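Local coordinates for protein beta-alanyl-CoA:ammonia lyase 2 (Clostridium propionicum, PDB 4MZQ) that binds zinc and propionyl-CoA in a hot-dog fold and probably acts as a lyase that removes ammonia from beta-alanyl-CoA, at residues 62-67 with 89-94. Residues are numbered along the deposited sequence; the frame is centred on the assembly and turned at random.
With 1VU (propionyl Coenzyme A), chain R.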
ATOM      1  N   PRO A  62     -17.822   1.492  14.916  1.00 10.32           N
ATOM      2  CA  PRO A  62     -16.512   1.863  14.368  1.00  9.60           C
ATOM      3  C   PRO A  62     -15.503   0.722  14.394  1.00  9.21           C
ATOM      4  O   PRO A  62     -15.570  -0.148  15.274  1.00 10.53           O
ATOM      5  CB  PRO A  62     -16.051   2.998  15.284  1.00 10.88           C
ATOM      6  CG  PRO A  62     -16.720   2.711  16.580  1.00 12.62           C
ATOM      7  CD  PRO A  62     -18.032   2.029  16.269  1.00 12.91           C
ATOM      8  N   VAL A  63     -14.563   0.764  13.454  1.00  7.76           N
ATOM      9  CA  VAL A  63     -13.530  -0.253  13.318  1.00  8.35           C
ATOM     10  C   VAL A  63     -12.147   0.394  13.461  1.00  9.22           C
ATOM     11  O   VAL A  63     -11.914   1.465  12.912  1.00  8.75           O
ATOM     12  CB  VAL A  63     -13.661  -0.965  11.963  1.00  6.77           C
ATOM     13  CG1 VAL A  63     -12.565  -2.027  11.797  1.00  6.26           C
ATOM     14  CG2 VAL A  63     -15.033  -1.599  11.846  1.00  8.89           C
ATOM     15  N   TYR A  64     -11.254  -0.267  14.210  1.00  8.76           N
ATOM     16  CA  TYR A  64      -9.927   0.256  14.555  1.00 10.01           C
ATOM     17  C   TYR A  64      -8.820  -0.721  14.201  1.00  8.29           C
ATOM     18  O   TYR A  64      -9.050  -1.929  14.049  1.00  9.78           O
ATOM     19  CB  TYR A  64      -9.843   0.583  16.056  1.00 10.47           C
ATOM     20  CG  TYR A  64     -10.808   1.668  16.479  1.00 11.69           C
ATOM     21  CD1 TYR A  64     -10.474   3.011  16.358  1.00 12.68           C
ATOM     22  CD2 TYR A  64     -12.070   1.344  16.960  1.00 12.42           C
ATOM     23  CE1 TYR A  64     -11.376   4.006  16.716  1.00 14.03           C
ATOM     24  CE2 TYR A  64     -12.974   2.328  17.328  1.00 14.07           C
ATOM     25  CZ  TYR A  64     -12.622   3.655  17.199  1.00 15.65           C
ATOM     26  OH  TYR A  64     -13.519   4.640  17.567  1.00 20.06           O
ATOM     27  N   VAL A  65      -7.615  -0.181  14.071  1.00  8.81           N
ATOM     28  CA  VAL A  65      -6.400  -0.996  14.011  1.00  8.61           C
ATOM     29  C   VAL A  65      -6.399  -1.999  15.145  1.00  9.13           C
ATOM     30  O   VAL A  65      -6.706  -1.645  16.289  1.00 10.07           O
ATOM     31  CB  VAL A  65      -5.148  -0.122  14.108  1.00  8.62           C
ATOM     32  CG1 VAL A  65      -3.868  -0.978  14.120  1.00  9.48           C
ATOM     33  CG2 VAL A  65      -5.133   0.858  12.946  1.00  9.10           C
ATOM     34  N   GLY A  66      -6.088  -3.249  14.826  1.00  8.21           N
ATOM     35  CA  GLY A  66      -6.049  -4.312  15.819  1.00  8.65           C
ATOM     36  C   GLY A  66      -7.357  -5.073  15.944  1.00  8.68           C
ATOM     37  O   GLY A  66      -7.449  -6.072  16.666  1.00  9.49           O
ATOM     38  N   ASP A  67      -8.386  -4.621  15.238  1.00 10.58           N
ATOM     39  CA  ASP A  67      -9.631  -5.373  15.231  1.00 11.26           C
ATOM     40  C   ASP A  67      -9.494  -6.580  14.320  1.00 13.19           C
ATOM     41  O   ASP A  67      -8.970  -6.473  13.222  1.00 12.40           O
ATOM     42  CB  ASP A  67     -10.793  -4.512  14.748  1.00 10.21           C
ATOM     43  CG  ASP A  67     -11.270  -3.519  15.788  1.00 10.30           C
ATOM     44  OD1 ASP A  67     -10.837  -3.577  16.965  1.00  9.22           O
ATOM     45  OD2 ASP A  67     -12.108  -2.679  15.415  1.00 10.17           O
ATOM     46  N   ALA A  89     -20.709  -7.448   8.379  1.00 10.23           N
ATOM     47  CA  ALA A  89     -19.348  -7.274   8.903  1.00  9.22           C
ATOM     48  C   ALA A  89     -19.405  -7.378  10.412  1.00  8.27           C
ATOM     49  O   ALA A  89     -20.207  -6.701  11.045  1.00 10.51           O
ATOM     50  CB  ALA A  89     -18.755  -5.932   8.492  1.00 10.74           C
ATOM     51  N   TRP A  90     -18.562  -8.237  10.967  1.00  8.01           N
ATOM     52  CA  TRP A  90     -18.553  -8.526  12.397  1.00  8.75           C
ATOM     53  C   TRP A  90     -17.164  -8.374  13.001  1.00  9.16           C
ATOM     54  O   TRP A  90     -16.191  -8.867  12.434  1.00 10.99           O
ATOM     55  CB  TRP A  90     -19.034  -9.952  12.638  1.00  9.82           C
ATOM     56  CG  TRP A  90     -20.441 -10.233  12.246  1.00  9.94           C
ATOM     57  CD1 TRP A  90     -20.872 -10.753  11.063  1.00  9.85           C
ATOM     58  CD2 TRP A  90     -21.613 -10.032  13.049  1.00 11.94           C
ATOM     59  NE1 TRP A  90     -22.246 -10.885  11.074  1.00 12.10           N
ATOM     60  CE2 TRP A  90     -22.720 -10.449  12.284  1.00 13.49           C
ATOM     61  CE3 TRP A  90     -21.830  -9.536  14.337  1.00 13.80           C
ATOM     62  CZ2 TRP A  90     -24.028 -10.385  12.769  1.00 14.78           C
ATOM     63  CZ3 TRP A  90     -23.121  -9.481  14.823  1.00 17.18           C
ATOM     64  CH2 TRP A  90     -24.210  -9.896  14.036  1.00 16.84           C
ATOM     65  N   LYS A  91     -17.078  -7.732  14.167  1.00  8.94           N
ATOM     66  CA  LYS A  91     -15.820  -7.640  14.903  1.00  8.71           C
ATOM     67  C   LYS A  91     -15.722  -8.772  15.923  1.00  8.39           C
ATOM     68  O   LYS A  91     -16.599  -8.917  16.770  1.00  9.18           O
ATOM     69  CB  LYS A  91     -15.699  -6.290  15.612  1.00  8.03           C
ATOM     70  CG  LYS A  91     -14.334  -6.049  16.256  1.00  7.70           C
ATOM     71  CD  LYS A  91     -14.330  -4.707  17.008  1.00  8.10           C
ATOM     72  CE  LYS A  91     -14.892  -3.553  16.155  1.00  8.64           C
ATOM     73  NZ  LYS A  91     -14.490  -2.229  16.716  1.00 10.79           N
ATOM     74  N   VAL A  92     -14.650  -9.557  15.854  1.00  8.25           N
ATOM     75  CA  VAL A  92     -14.554 -10.722  16.725  1.00 10.45           C
ATOM     76  C   VAL A  92     -13.466 -10.619  17.779  1.00  9.46           C
ATOM     77  O   VAL A  92     -13.456 -11.418  18.712  1.00 10.73           O
ATOM     78  CB  VAL A  92     -14.339 -12.024  15.905  1.00 10.48           C
ATOM     79  CG1 VAL A  92     -15.555 -12.301  15.011  1.00 10.66           C
ATOM     80  CG2 VAL A  92     -13.054 -11.943  15.084  1.00 10.88           C
ATOM     81  N   ALA A  93     -12.596  -9.611  17.668  1.00  8.26           N
ATOM     82  CA  ALA A  93     -11.559  -9.357  18.660  1.00 11.13           C
ATOM     83  C   ALA A  93     -11.033  -7.934  18.503  1.00 11.35           C
ATOM     84  O   ALA A  93     -11.176  -7.332  17.439  1.00 11.63           O
ATOM     85  CB  ALA A  93     -10.428 -10.388  18.528  1.00 11.18           C
ATOM     86  N   LYS A  94     -10.428  -7.388  19.553  1.00 10.50           N
ATOM     87  CA  LYS A  94     -10.006  -5.988  19.516  1.00 10.24           C
ATOM     88  C   LYS A  94      -8.885  -5.713  20.512  1.00 11.15           C
ATOM     89  O   LYS A  94      -8.682  -6.497  21.440  1.00 11.36           O
ATOM     90  CB  LYS A  94     -11.201  -5.089  19.815  1.00 11.35           C
ATOM     91  CG  LYS A  94     -11.818  -5.359  21.192  1.00 13.11           C
ATOM     92  CD  LYS A  94     -12.882  -4.320  21.551  1.00 15.61           C
ATOM     93  CE  LYS A  94     -13.285  -4.434  23.022  1.00 19.23           C
ATOM     94  NZ  LYS A  94     -14.235  -3.357  23.431  1.00 22.60           N
TER
HETATM   95  O14 1VU R 201     -32.275  12.865  13.236  1.00 20.26           O
HETATM   96  P2  1VU R 201     -30.825  12.965  12.827  1.00 16.85           P
HETATM   97  O15 1VU R 201     -29.874  13.133  13.982  1.00 15.81           O
HETATM   98  O16 1VU R 201     -30.536  13.920  11.682  1.00 16.94           O
HETATM   99  O13 1VU R 201     -30.590  11.486  12.231  1.00 15.64           O
HETATM  100  C23 1VU R 201     -30.336  10.350  13.048  1.00 16.71           C
HETATM  101  C22 1VU R 201     -30.681   9.114  12.249  1.00 17.42           C
HETATM  102  O12 1VU R 201     -31.885   9.327  11.516  1.00 18.28           O
HETATM  103  C16 1VU R 201     -29.474   9.020  11.331  1.00 17.93           C
HETATM  104  N2  1VU R 201     -29.130   7.676  10.809  1.00 17.06           N
HETATM  105  C21 1VU R 201     -28.957   7.404   9.517  1.00 16.39           C
HETATM  106  N6  1VU R 201     -29.076   8.163   8.398  1.00 14.93           N
HETATM  107  C20 1VU R 201     -28.855   7.621   7.194  1.00 16.76           C
HETATM  108  N5  1VU R 201     -28.514   6.334   7.069  1.00 16.45           N
HETATM  109  C19 1VU R 201     -28.386   5.539   8.156  1.00 16.38           C
HETATM  110  N4  1VU R 201     -28.049   4.234   7.992  1.00 17.07           N
HETATM  111  C18 1VU R 201     -28.613   6.070   9.416  1.00 17.59           C
HETATM  112  N3  1VU R 201     -28.572   5.562  10.676  1.00 18.18           N
HETATM  113  C17 1VU R 201     -28.884   6.566  11.523  1.00 16.78           C
HETATM  114  O11 1VU R 201     -28.363   9.453  12.122  1.00 18.07           O
HETATM  115  C15 1VU R 201     -28.826  10.245  13.224  1.00 17.53           C
HETATM  116  C14 1VU R 201     -28.447   9.656  14.583  1.00 19.03           C
HETATM  117  O10 1VU R 201     -29.029   8.361  14.711  1.00 21.11           O
HETATM  118  P1  1VU R 201     -28.912   7.494  16.065  1.00 29.47           P
HETATM  119  O8  1VU R 201     -29.046   8.433  17.239  1.00 30.55           O
HETATM  120  O9  1VU R 201     -29.800   6.287  15.915  1.00 28.94           O
HETATM  121  O7  1VU R 201     -27.365   7.063  15.967  1.00 22.76           O
HETATM  122  P   1VU R 201     -26.854   5.536  15.880  1.00 26.53           P
HETATM  123  O5  1VU R 201     -27.218   4.805  17.153  1.00 25.87           O
HETATM  124  O6  1VU R 201     -27.241   4.962  14.536  1.00 28.35           O
HETATM  125  O4  1VU R 201     -25.273   5.829  15.926  1.00 18.10           O
HETATM  126  C13 1VU R 201     -24.630   6.378  14.782  1.00 17.13           C
HETATM  127  C10 1VU R 201     -23.143   6.084  14.847  1.00 15.45           C
HETATM  128  C11 1VU R 201     -22.452   6.729  13.647  1.00 13.85           C
HETATM  129  C12 1VU R 201     -22.555   6.616  16.148  1.00 17.21           C
HETATM  130  C9  1VU R 201     -22.977   4.561  14.766  1.00 14.50           C
HETATM  131  O3  1VU R 201     -23.845   4.073  13.729  1.00 15.14           O
HETATM  132  C8  1VU R 201     -21.565   4.158  14.448  1.00 14.27           C
HETATM  133  O2  1VU R 201     -20.671   4.251  15.292  1.00 15.37           O
HETATM  134  N1  1VU R 201     -21.367   3.693  13.213  1.00 12.42           N
HETATM  135  C7  1VU R 201     -20.047   3.437  12.645  1.00 11.28           C
HETATM  136  C6  1VU R 201     -19.566   4.639  11.837  1.00 10.73           C
HETATM  137  C5  1VU R 201     -18.248   4.363  11.158  1.00 13.01           C
HETATM  138  O1  1VU R 201     -17.371   3.723  11.738  1.00 13.44           O
HETATM  139  N   1VU R 201     -18.127   4.864   9.932  1.00 12.80           N
HETATM  140  C4  1VU R 201     -16.954   4.625   9.098  1.00 13.60           C
HETATM  141  C3  1VU R 201     -15.706   5.347   9.591  1.00 14.70           C
HETATM  142  S   1VU R 201     -15.772   7.142   9.296  1.00 16.11           S
HETATM  143  O   HOH W   1     -12.250  -1.876  18.633  1.00 13.50           O
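P62 turns its carbonyl to K91: NZ donates to P62 O at 2.8 Å, in the carbonyl plane. The rest of this proline faces the coenzyme, its CA 3.3 Å from O1 of propionyl-CoA. V63 passes close to the lysine tip with its backbone, CA 4.0 Å from K91 NZ, while its side chain packs on M69, C115 and V24. At Y64 the ring offers its edge to K91 NZ, while the backbone N gives a nearly straight hydrogen bond (170°) to D67 OD2. V65 and G66 form the corner of a type II turn, closed by D67 N bonding to Y64 O; G66 takes positive phi at the third position. D67 then does most of the work. OD2 receives Y64 N on one face of the carboxylate and, on the other, the salt bridge from K91 NZ at 2.8 Å. One water joins OD1 to the same ammonium, and OD1 also lies 3.2 Å from K94 CB, while D67 CA makes a CA-H...O contact to A93 O. K91 reaches all this by running extended through chi2, then bending at chi3 (-49°). The buried ammonium thus has three partners, and the paired charges probably stabilise each other. This salt bridge ties the loop between strands 50-59 and 68-78 to strand 82-95 of the antiparallel hot-dog sheet, and P62 lines the CoA pantetheine.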